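Local coordinates for protein Phthiocerol/phthiodiolone dimycocerosyl transferase (Mycobacterium tuberculosis, PDB 1Q9J) that probably catalyses the transfer of mycocerosic acids from mycocerosic acid synthase onto phthiocerol, phthiodiolone and phenolphthiocerol, the last step in making the dimycocerosate esters, at residues L73-D81 against L105-E113; F23-I34 against G358-Y369. One frame throughout, in Å; residues are numbered along the deposited sequence.

Contact 1: L73-D81 against L105-E113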
loop_
_atom_site.group_PDB
_atom_site.type_symbol
_atom_site.label_atom_id
_atom_site.label_comp_id
_atom_site.label_asym_id
_atom_site.label_seq_id
_atom_site.Cartn_x
_atom_site.Cartn_y
_atom_site.Cartn_z
ATOM N N LEU A 73 3.880 -2.296 27.659
ATOM C CA LEU A 73 5.105 -2.646 28.391
ATOM C C LEU A 73 5.926 -3.738 27.700
ATOM O O LEU A 73 7.107 -3.919 28.004
ATOM C CB LEU A 73 4.775 -3.082 29.836
ATOM C CG LEU A 73 5.897 -3.614 30.757
ATOM C CD1 LEU A 73 7.035 -2.608 30.857
ATOM C CD2 LEU A 73 5.324 -3.917 32.141
ATOM N N HIS A 74 5.316 -4.461 26.766
ATOM C CA HIS A 74 6.048 -5.517 26.081
ATOM C C HIS A 74 6.586 -5.083 24.715
ATOM O O HIS A 74 7.635 -5.562 24.279
ATOM C CB HIS A 74 5.172 -6.768 25.931
ATOM C CG HIS A 74 4.165 -6.682 24.827
ATOM N ND1 HIS A 74 4.522 -6.513 23.506
ATOM C CD2 HIS A 74 2.813 -6.746 24.844
ATOM C CE1 HIS A 74 3.434 -6.475 22.758
ATOM N NE2 HIS A 74 2.382 -6.613 23.545
ATOM N N SER A 75 5.881 -4.174 24.043
ATOM C CA SER A 75 6.320 -3.707 22.726
ATOM C C SER A 75 7.510 -2.749 22.763
ATOM O O SER A 75 7.419 -1.623 23.253
ATOM C CB SER A 75 5.154 -3.064 21.961
ATOM O OG SER A 75 4.324 -4.058 21.381
ATOM N N GLY A 76 8.633 -3.230 22.237
ATOM C CA GLY A 76 9.851 -2.449 22.178
ATOM C C GLY A 76 10.560 -2.759 20.877
ATOM O O GLY A 76 10.198 -3.705 20.169
ATOM N N ILE A 77 11.572 -1.962 20.546
ATOM C CA ILE A 77 12.304 -2.186 19.308
ATOM C C ILE A 77 13.069 -3.494 19.386
ATOM O O ILE A 77 13.158 -4.107 20.437
ATOM C CB ILE A 77 13.299 -1.047 19.002
ATOM C CG1 ILE A 77 14.301 -0.897 20.143
ATOM C CG2 ILE A 77 12.551 0.254 18.807
ATOM C CD1 ILE A 77 15.371 0.140 19.866
ATOM N N CYS A 78 13.615 -3.913 18.261
ATOM C CA CYS A 78 14.358 -5.145 18.209
ATOM C C CYS A 78 15.613 -4.917 17.386
ATOM O O CYS A 78 15.569 -4.931 16.149
ATOM C CB CYS A 78 13.500 -6.231 17.579
ATOM S SG CYS A 78 14.442 -7.585 16.882
ATOM N N VAL A 79 16.731 -4.692 18.071
ATOM C CA VAL A 79 18.005 -4.445 17.403
ATOM C C VAL A 79 18.747 -5.733 17.038
ATOM O O VAL A 79 18.765 -6.685 17.811
ATOM C CB VAL A 79 18.919 -3.605 18.283
ATOM C CG1 VAL A 79 20.110 -3.146 17.466
ATOM C CG2 VAL A 79 18.152 -2.434 18.854
ATOM N N ILE A 80 19.358 -5.758 15.858
ATOM C CA ILE A 80 20.100 -6.936 15.410
ATOM C C ILE A 80 21.429 -6.551 14.761
ATOM O O ILE A 80 21.588 -5.430 14.274
ATOM C CB ILE A 80 19.291 -7.748 14.393
ATOM C CG1 ILE A 80 17.938 -8.131 14.997
ATOM C CG2 ILE A 80 20.067 -8.982 13.981
ATOM C CD1 ILE A 80 16.999 -8.766 13.996
ATOM N N ASP A 81 22.379 -7.484 14.748
ATOM C CA ASP A 81 23.693 -7.225 14.161
ATOM C C ASP A 81 23.989 -8.149 12.982
ATOM O O ASP A 81 24.289 -7.682 11.885
ATOM C CB ASP A 81 24.783 -7.379 15.227
ATOM C CG ASP A 81 26.154 -6.972 14.724
ATOM O OD1 ASP A 81 27.127 -7.093 15.500
ATOM O OD2 ASP A 81 26.261 -6.528 13.555
ATOM N N LEU A 105 2.389 -5.125 15.344
ATOM C CA LEU A 105 3.404 -4.138 15.041
ATOM C C LEU A 105 4.771 -4.622 15.540
ATOM O O LEU A 105 4.893 -5.159 16.652
ATOM C CB LEU A 105 3.028 -2.812 15.705
ATOM C CG LEU A 105 3.962 -1.617 15.515
ATOM C CD1 LEU A 105 4.034 -1.230 14.047
ATOM C CD2 LEU A 105 3.471 -0.462 16.349
ATOM N N HIS A 106 5.790 -4.418 14.707
ATOM C CA HIS A 106 7.161 -4.821 15.006
ATOM C C HIS A 106 8.141 -3.823 14.388
ATOM O O HIS A 106 8.071 -3.536 13.186
ATOM C CB HIS A 106 7.442 -6.222 14.437
ATOM C CG HIS A 106 6.791 -7.339 15.202
ATOM N ND1 HIS A 106 7.160 -7.674 16.484
ATOM C CD2 HIS A 106 5.803 -8.198 14.858
ATOM C CE1 HIS A 106 6.428 -8.695 16.901
ATOM N NE2 HIS A 106 5.597 -9.031 15.935
ATOM N N LEU A 107 9.038 -3.276 15.205
ATOM C CA LEU A 107 10.046 -2.346 14.698
ATOM C C LEU A 107 11.395 -3.054 14.759
ATOM O O LEU A 107 11.972 -3.219 15.829
ATOM C CB LEU A 107 10.094 -1.052 15.526
ATOM C CG LEU A 107 11.143 -0.057 15.002
ATOM C CD1 LEU A 107 10.958 0.136 13.503
ATOM C CD2 LEU A 107 11.037 1.276 15.728
ATOM N N GLN A 108 11.901 -3.464 13.602
ATOM C CA GLN A 108 13.167 -4.187 13.538
ATOM C C GLN A 108 14.346 -3.380 12.987
ATOM O O GLN A 108 14.368 -3.025 11.809
ATOM C CB GLN A 108 12.977 -5.444 12.693
ATOM C CG GLN A 108 14.191 -6.339 12.634
ATOM C CD GLN A 108 14.062 -7.379 11.550
ATOM O OE1 GLN A 108 13.927 -7.040 10.371
ATOM N NE2 GLN A 108 14.107 -8.654 11.934
ATOM N N LEU A 109 15.328 -3.111 13.844
ATOM C CA LEU A 109 16.517 -2.369 13.446
ATOM C C LEU A 109 17.739 -3.280 13.335
ATOM O O LEU A 109 18.155 -3.889 14.319
ATOM C CB LEU A 109 16.823 -1.270 14.455
ATOM C CG LEU A 109 18.121 -0.510 14.164
ATOM C CD1 LEU A 109 17.987 0.228 12.844
ATOM C CD2 LEU A 109 18.421 0.453 15.302
ATOM N N ILE A 110 18.321 -3.357 12.142
ATOM C CA ILE A 110 19.495 -4.199 11.921
ATOM C C ILE A 110 20.744 -3.356 11.632
ATOM O O ILE A 110 20.890 -2.803 10.543
ATOM C CB ILE A 110 19.272 -5.172 10.742
ATOM C CG1 ILE A 110 17.923 -5.862 10.882
ATOM C CG2 ILE A 110 20.355 -6.238 10.734
ATOM C CD1 ILE A 110 17.618 -6.813 9.751
ATOM N N LEU A 111 21.642 -3.280 12.612
ATOM C CA LEU A 111 22.875 -2.519 12.484
ATOM C C LEU A 111 23.787 -3.090 11.404
ATOM O O LEU A 111 23.917 -4.309 11.263
ATOM C CB LEU A 111 23.608 -2.494 13.824
ATOM C CG LEU A 111 22.833 -1.937 15.016
ATOM C CD1 LEU A 111 23.573 -2.300 16.290
ATOM C CD2 LEU A 111 22.668 -0.430 14.901
ATOM N N ARG A 112 24.410 -2.194 10.638
ATOM C CA ARG A 112 25.316 -2.577 9.559
ATOM C C ARG A 112 26.546 -1.680 9.529
ATOM O O ARG A 112 26.884 -1.033 10.523
ATOM C CB ARG A 112 24.611 -2.503 8.199
ATOM C CG ARG A 112 23.540 -3.562 7.959
ATOM C CD ARG A 112 24.100 -4.970 8.105
ATOM N NE ARG A 112 23.519 -5.908 7.143
ATOM C CZ ARG A 112 22.238 -6.266 7.105
ATOM N NH1 ARG A 112 21.378 -5.767 7.980
ATOM N NH2 ARG A 112 21.814 -7.124 6.185
ATOM N N GLU A 113 27.210 -1.651 8.378
ATOM C CA GLU A 113 28.418 -0.854 8.175
ATOM C C GLU A 113 28.212 0.634 8.477
ATOM O O GLU A 113 28.250 1.056 9.635
ATOM C CB GLU A 113 28.904 -1.008 6.729
ATOM C CG GLU A 113 29.194 -2.441 6.296
ATOM C CD GLU A 113 30.379 -3.055 7.018
ATOM O OE1 GLU A 113 31.485 -2.470 6.956
ATOM O OE2 GLU A 113 30.207 -4.130 7.636
HETATM O O HOH W 1 8.967 -4.717 17.471
#

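Contact 2: F23-I34 against G358-Y369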
loop_
_atom_site.group_PDB
_atom_site.type_symbol
_atom_site.label_atom_id
_atom_site.label_comp_id
_atom_site.label_asym_id
_atom_site.label_seq_id
_atom_site.Cartn_x
_atom_site.Cartn_y
_atom_site.Cartn_z
ATOM N N PHE A 23 0.340 -8.545 6.527
ATOM C CA PHE A 23 1.197 -7.608 7.233
ATOM C C PHE A 23 1.915 -6.815 6.142
ATOM O O PHE A 23 2.228 -7.345 5.064
ATOM C CB PHE A 23 2.286 -8.303 8.051
ATOM C CG PHE A 23 1.853 -8.772 9.411
ATOM C CD1 PHE A 23 1.023 -9.888 9.556
ATOM C CD2 PHE A 23 2.356 -8.160 10.558
ATOM C CE1 PHE A 23 0.716 -10.387 10.813
ATOM C CE2 PHE A 23 2.042 -8.663 11.822
ATOM C CZ PHE A 23 1.223 -9.780 11.951
ATOM N N THR A 24 2.221 -5.562 6.440
ATOM C CA THR A 24 2.905 -4.704 5.499
ATOM C C THR A 24 4.208 -4.309 6.149
ATOM O O THR A 24 4.251 -4.053 7.348
ATOM C CB THR A 24 2.074 -3.437 5.221
ATOM O OG1 THR A 24 0.755 -3.808 4.789
ATOM C CG2 THR A 24 2.746 -2.586 4.141
ATOM N N SER A 25 5.281 -4.290 5.374
ATOM C CA SER A 25 6.569 -3.886 5.911
ATOM C C SER A 25 7.088 -2.699 5.113
ATOM O O SER A 25 6.760 -2.508 3.937
ATOM C CB SER A 25 7.575 -5.049 5.854
ATOM O OG SER A 25 7.836 -5.459 4.510
ATOM N N MET A 26 7.908 -1.913 5.785
ATOM C CA MET A 26 8.501 -0.739 5.203
ATOM C C MET A 26 9.931 -0.700 5.712
ATOM O O MET A 26 10.181 -0.561 6.914
ATOM C CB MET A 26 7.753 0.513 5.650
ATOM C CG MET A 26 8.007 1.722 4.775
ATOM S SD MET A 26 7.435 1.365 3.090
ATOM C CE MET A 26 8.950 1.202 2.268
ATOM N N THR A 27 10.869 -0.827 4.784
ATOM C CA THR A 27 12.273 -0.848 5.127
ATOM C C THR A 27 13.043 0.335 4.574
ATOM O O THR A 27 13.024 0.622 3.381
ATOM C CB THR A 27 12.901 -2.147 4.631
ATOM O OG1 THR A 27 12.091 -3.248 5.071
ATOM C CG2 THR A 27 14.314 -2.300 5.191
ATOM N N ILE A 28 13.714 1.024 5.478
ATOM C CA ILE A 28 14.515 2.170 5.125
ATOM C C ILE A 28 15.988 1.802 5.297
ATOM O O ILE A 28 16.441 1.513 6.412
ATOM C CB ILE A 28 14.218 3.371 6.049
ATOM C CG1 ILE A 28 12.755 3.761 5.969
ATOM C CG2 ILE A 28 15.093 4.538 5.677
ATOM C CD1 ILE A 28 11.856 3.027 6.959
ATOM N N GLN A 29 16.728 1.809 4.195
ATOM C CA GLN A 29 18.150 1.505 4.239
ATOM C C GLN A 29 18.848 2.772 4.732
ATOM O O GLN A 29 18.710 3.821 4.120
ATOM C CB GLN A 29 18.640 1.144 2.838
ATOM C CG GLN A 29 20.116 0.846 2.786
ATOM C CD GLN A 29 20.548 -0.095 3.894
ATOM O OE1 GLN A 29 20.015 -1.200 4.025
ATOM N NE2 GLN A 29 21.517 0.340 4.705
ATOM N N LEU A 30 19.590 2.692 5.830
ATOM C CA LEU A 30 20.253 3.890 6.331
ATOM C C LEU A 30 21.777 3.885 6.213
ATOM O O LEU A 30 22.400 2.868 5.887
ATOM C CB LEU A 30 19.864 4.132 7.789
ATOM C CG LEU A 30 18.359 4.217 8.046
ATOM C CD1 LEU A 30 18.085 4.343 9.537
ATOM C CD2 LEU A 30 17.793 5.407 7.294
ATOM N N ARG A 31 22.356 5.054 6.474
ATOM C CA ARG A 31 23.796 5.266 6.444
ATOM C C ARG A 31 24.144 6.311 7.488
ATOM O O ARG A 31 23.773 7.477 7.365
ATOM C CB ARG A 31 24.273 5.742 5.071
ATOM C CG ARG A 31 25.734 6.199 5.092
ATOM C CD ARG A 31 26.366 6.140 3.716
ATOM N NE ARG A 31 25.954 7.240 2.859
ATOM C CZ ARG A 31 25.756 7.126 1.550
ATOM N NH1 ARG A 31 25.928 5.952 0.954
ATOM N NH2 ARG A 31 25.395 8.188 0.834
ATOM N N GLY A 32 24.858 5.886 8.523
ATOM C CA GLY A 32 25.226 6.797 9.591
ATOM C C GLY A 32 25.054 6.137 10.943
ATOM O O GLY A 32 24.935 4.913 11.040
ATOM N N VAL A 33 25.027 6.951 11.992
ATOM C CA VAL A 33 24.889 6.440 13.353
ATOM C C VAL A 33 23.456 6.453 13.895
ATOM O O VAL A 33 22.859 7.509 14.096
ATOM C CB VAL A 33 25.805 7.230 14.315
ATOM C CG1 VAL A 33 25.702 6.669 15.729
ATOM C CG2 VAL A 33 27.239 7.157 13.813
ATOM N N ILE A 34 22.925 5.258 14.135
ATOM C CA ILE A 34 21.579 5.076 14.660
ATOM C C ILE A 34 21.610 5.081 16.187
ATOM O O ILE A 34 22.034 4.110 16.799
ATOM C CB ILE A 34 20.975 3.730 14.174
ATOM C CG1 ILE A 34 20.567 3.834 12.716
ATOM C CG2 ILE A 34 19.784 3.340 15.021
ATOM C CD1 ILE A 34 21.721 3.958 11.780
ATOM N N GLY A 358 23.790 13.559 10.132
ATOM C CA GLY A 358 24.654 12.399 10.195
ATOM C C GLY A 358 23.975 11.138 9.688
ATOM O O GLY A 358 24.632 10.155 9.326
ATOM N N LEU A 359 22.649 11.151 9.663
ATOM C CA LEU A 359 21.915 9.989 9.181
ATOM C C LEU A 359 21.256 10.375 7.874
ATOM O O LEU A 359 20.878 11.522 7.681
ATOM C CB LEU A 359 20.851 9.561 10.194
ATOM C CG LEU A 359 20.742 8.069 10.521
ATOM C CD1 LEU A 359 19.605 7.906 11.503
ATOM C CD2 LEU A 359 20.501 7.230 9.270
ATOM N N GLU A 360 21.133 9.416 6.970
ATOM C CA GLU A 360 20.528 9.680 5.684
ATOM C C GLU A 360 19.924 8.408 5.127
ATOM O O GLU A 360 20.478 7.321 5.288
ATOM C CB GLU A 360 21.574 10.235 4.714
ATOM C CG GLU A 360 21.796 11.743 4.807
ATOM C CD GLU A 360 23.266 12.130 4.842
ATOM O OE1 GLU A 360 23.880 12.052 5.931
ATOM O OE2 GLU A 360 23.815 12.500 3.780
ATOM N N ILE A 361 18.777 8.552 4.483
ATOM C CA ILE A 361 18.082 7.424 3.892
ATOM C C ILE A 361 18.661 7.111 2.519
ATOM O O ILE A 361 18.779 8.001 1.687
ATOM C CB ILE A 361 16.607 7.758 3.718
ATOM C CG1 ILE A 361 16.007 8.120 5.082
ATOM C CG2 ILE A 361 15.895 6.607 3.023
ATOM C CD1 ILE A 361 14.566 8.575 5.033
ATOM N N GLU A 362 19.018 5.855 2.271
ATOM C CA GLU A 362 19.576 5.487 0.968
ATOM C C GLU A 362 18.573 4.757 0.097
ATOM O O GLU A 362 18.674 4.773 -1.125
ATOM C CB GLU A 362 20.836 4.628 1.145
ATOM C CG GLU A 362 22.008 5.414 1.690
ATOM C CD GLU A 362 22.343 6.621 0.819
ATOM O OE1 GLU A 362 22.905 7.605 1.362
ATOM O OE2 GLU A 362 22.052 6.587 -0.407
ATOM N N ASP A 363 17.605 4.106 0.724
ATOM C CA ASP A 363 16.602 3.386 -0.044
ATOM C C ASP A 363 15.378 3.068 0.803
ATOM O O ASP A 363 15.465 2.978 2.026
ATOM C CB ASP A 363 17.207 2.096 -0.610
ATOM C CG ASP A 363 16.323 1.454 -1.644
ATOM O OD1 ASP A 363 15.336 2.115 -2.051
ATOM O OD2 ASP A 363 16.616 0.299 -2.049
ATOM N N ILE A 364 14.235 2.918 0.146
ATOM C CA ILE A 364 12.988 2.610 0.834
ATOM C C ILE A 364 12.213 1.553 0.057
ATOM O O ILE A 364 11.628 1.848 -0.983
ATOM C CB ILE A 364 12.116 3.881 0.988
ATOM C CG1 ILE A 364 12.647 4.736 2.140
ATOM C CG2 ILE A 364 10.664 3.505 1.209
ATOM C CD1 ILE A 364 11.875 6.025 2.377
ATOM N N LYS A 365 12.215 0.321 0.563
ATOM C CA LYS A 365 11.514 -0.774 -0.106
ATOM C C LYS A 365 10.290 -1.212 0.688
ATOM O O LYS A 365 10.320 -1.280 1.914
ATOM C CB LYS A 365 12.441 -1.985 -0.292
ATOM C CG LYS A 365 13.774 -1.696 -0.968
ATOM C CD LYS A 365 14.601 -2.969 -1.127
ATOM C CE LYS A 365 16.050 -2.657 -1.510
ATOM N NZ LYS A 365 16.734 -1.828 -0.466
ATOM N N GLY A 366 9.211 -1.516 -0.019
ATOM C CA GLY A 366 8.005 -1.952 0.649
ATOM C C GLY A 366 7.705 -3.372 0.239
ATOM O O GLY A 366 7.938 -3.768 -0.905
ATOM N N GLN A 367 7.194 -4.156 1.173
ATOM C CA GLN A 367 6.880 -5.535 0.861
ATOM C C GLN A 367 5.778 -6.035 1.769
ATOM O O GLN A 367 5.581 -5.517 2.862
ATOM C CB GLN A 367 8.126 -6.404 1.034
ATOM C CG GLN A 367 7.916 -7.875 0.727
ATOM C CD GLN A 367 9.208 -8.678 0.824
ATOM O OE1 GLN A 367 9.261 -9.837 0.408
ATOM N NE2 GLN A 367 10.255 -8.063 1.381
ATOM N N PHE A 368 5.059 -7.041 1.297
ATOM C CA PHE A 368 3.979 -7.627 2.065
ATOM C C PHE A 368 4.426 -8.959 2.656
ATOM O O PHE A 368 5.424 -9.542 2.222
ATOM C CB PHE A 368 2.763 -7.863 1.173
ATOM C CG PHE A 368 2.210 -6.609 0.553
ATOM C CD1 PHE A 368 2.021 -6.529 -0.822
ATOM C CD2 PHE A 368 1.869 -5.511 1.340
ATOM C CE1 PHE A 368 1.505 -5.379 -1.403
ATOM C CE2 PHE A 368 1.350 -4.356 0.763
ATOM C CZ PHE A 368 1.169 -4.292 -0.610
ATOM N N TYR A 369 3.685 -9.435 3.652
ATOM C CA TYR A 369 3.977 -10.719 4.277
ATOM C C TYR A 369 2.704 -11.487 4.543
ATOM O O TYR A 369 2.552 -12.047 5.615
ATOM C CB TYR A 369 4.712 -10.545 5.600
ATOM C CG TYR A 369 6.181 -10.249 5.450
ATOM C CD1 TYR A 369 6.620 -8.999 5.013
ATOM C CD2 TYR A 369 7.142 -11.215 5.768
ATOM C CE1 TYR A 369 7.982 -8.717 4.899
ATOM C CE2 TYR A 369 8.503 -10.942 5.657
ATOM C CZ TYR A 369 8.914 -9.692 5.224
ATOM O OH TYR A 369 10.248 -9.396 5.122
#

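Contact 1: L73-D81 against L105-E113
Ile77 meets Leu107 through its short branch: with chi1 at 59°, CG1 sits between the backbone N and the carbonyl carbon, while CG2 is anti to the carbonyl carbon and turned to Leu107. Leu107 in turn holds CG anti to its own N, and the two side chains lie alongside one another, pointing the same way, with Ile77 CG2 3.6 Å from Leu107 CD2. Val79 and Leu111 continue this greasy face, Val79 CG1 lying 3.8 Å from Leu111 CD1. Ile77 also rests on Val36 and Ser40 of helix 36-49, and Leu107 on Phe43, so bulky aliphatic chains suit positions 77 and 107, under that helix. Cys78, Ile80, Gln108 and Ile110 take the other face. There the chi1 of Ile80 (-56°) and its extended chi2 carry CD1 across the Gln108 side chain, to 3.6 Å from Gln108 NE2. Beta-branched Ile80 and Ile110 suit extended strands, and Ile80 CB lies 4.1 Å from Ile110 CG2.

The backbones provide the main join. Leu109 is straddled by Val79's neighbours: Leu109 N gives a bond of 2.9 Å to Cys78 O, and Ile80 N gives one of 2.7 Å to Leu109 O. Ile80 O then accepts from Leu111 N at 2.7 Å. Cys78 N reaches Leu107 O only weakly. Alongside, a water accepts from Leu107 N and donates to Gly76 O at 3.1 Å, linking the loop at Gly76 to strand 105-110. The short segments run 20° from parallel, and strand 105-110 pairs with antiparallel 117-123 on its other flank. This is a parallel edge pair, with 78-80 as a short outermost strand of a mixed sheet backed by a helix.

Contact 2: F23-I34 against G358-Y369
Ile361 packs against Ile28 and Leu30 from the neighbouring antiparallel strand. Its CB lies 4.1 Å from Ile28 CG2. At the branch, Ile361 CG2 is 3.5 Å from Ile28 CG2, and Ile361 CG1, swung anti to the carbonyl carbon (chi1 -58°), touches both Ile28 CG2 and Leu30 CD2, 3.9 Å from the latter. The tip, CD1, still skirts Ile28 CG2; Tyr384 of strand 378-384 also touches Ile361. A beta-branched chain thus offers two carbons to the neighbouring strand.

Next to it the register slips. Gln29 N donates to Asp363 O at 2.8 Å, but Gln29 O accepts from Glu362 N, also at 2.8 Å, so Glu362 and Asp363 together face one residue. On the opposite face from Ile361, Asp363 is bridged by Lys365 NZ and by Arg215.

In small Ser25, chi1 of 63° sets OG between the backbone N and the carbonyl carbon, whence it donates to Gln367 O at 2.8 Å, from above the carbonyl plane. That oxygen also takes Ser25 N, while the Tyr369 ring brings its CE1 edge to the hydroxyl. Gly32 has phi 138°, where a CB would press on the preceding carbonyl oxygen and on Gly358 O. This antiparallel pair, shifted by one residue at a classic beta bulge, adds C-terminal strand 360-368 to the N-terminal sheet's edge, as in the strand exchange of chloramphenicol acetyltransferase-like folds.

In the fold
Contacts 1 and 2 lie on one five-stranded mixed sheet and close its two edges, 78-80 at one and 360-368 at the other, with 117-123 between 105-110 and 23-31. Their centres are about 12 Å apart, and they touch where Leu109 packs on Ile34. Along the chain contact 1 is nested within the long loop that contact 2 closes. Contact 2 alone approaches the probable active site: the Thr24 side chain comes within about 3 Å of that of His124, the likely proton acceptor, and about 8 Å of that of Asp128, thought to organise the site. Contact 1 forms the sheet's other edge, away from these residues.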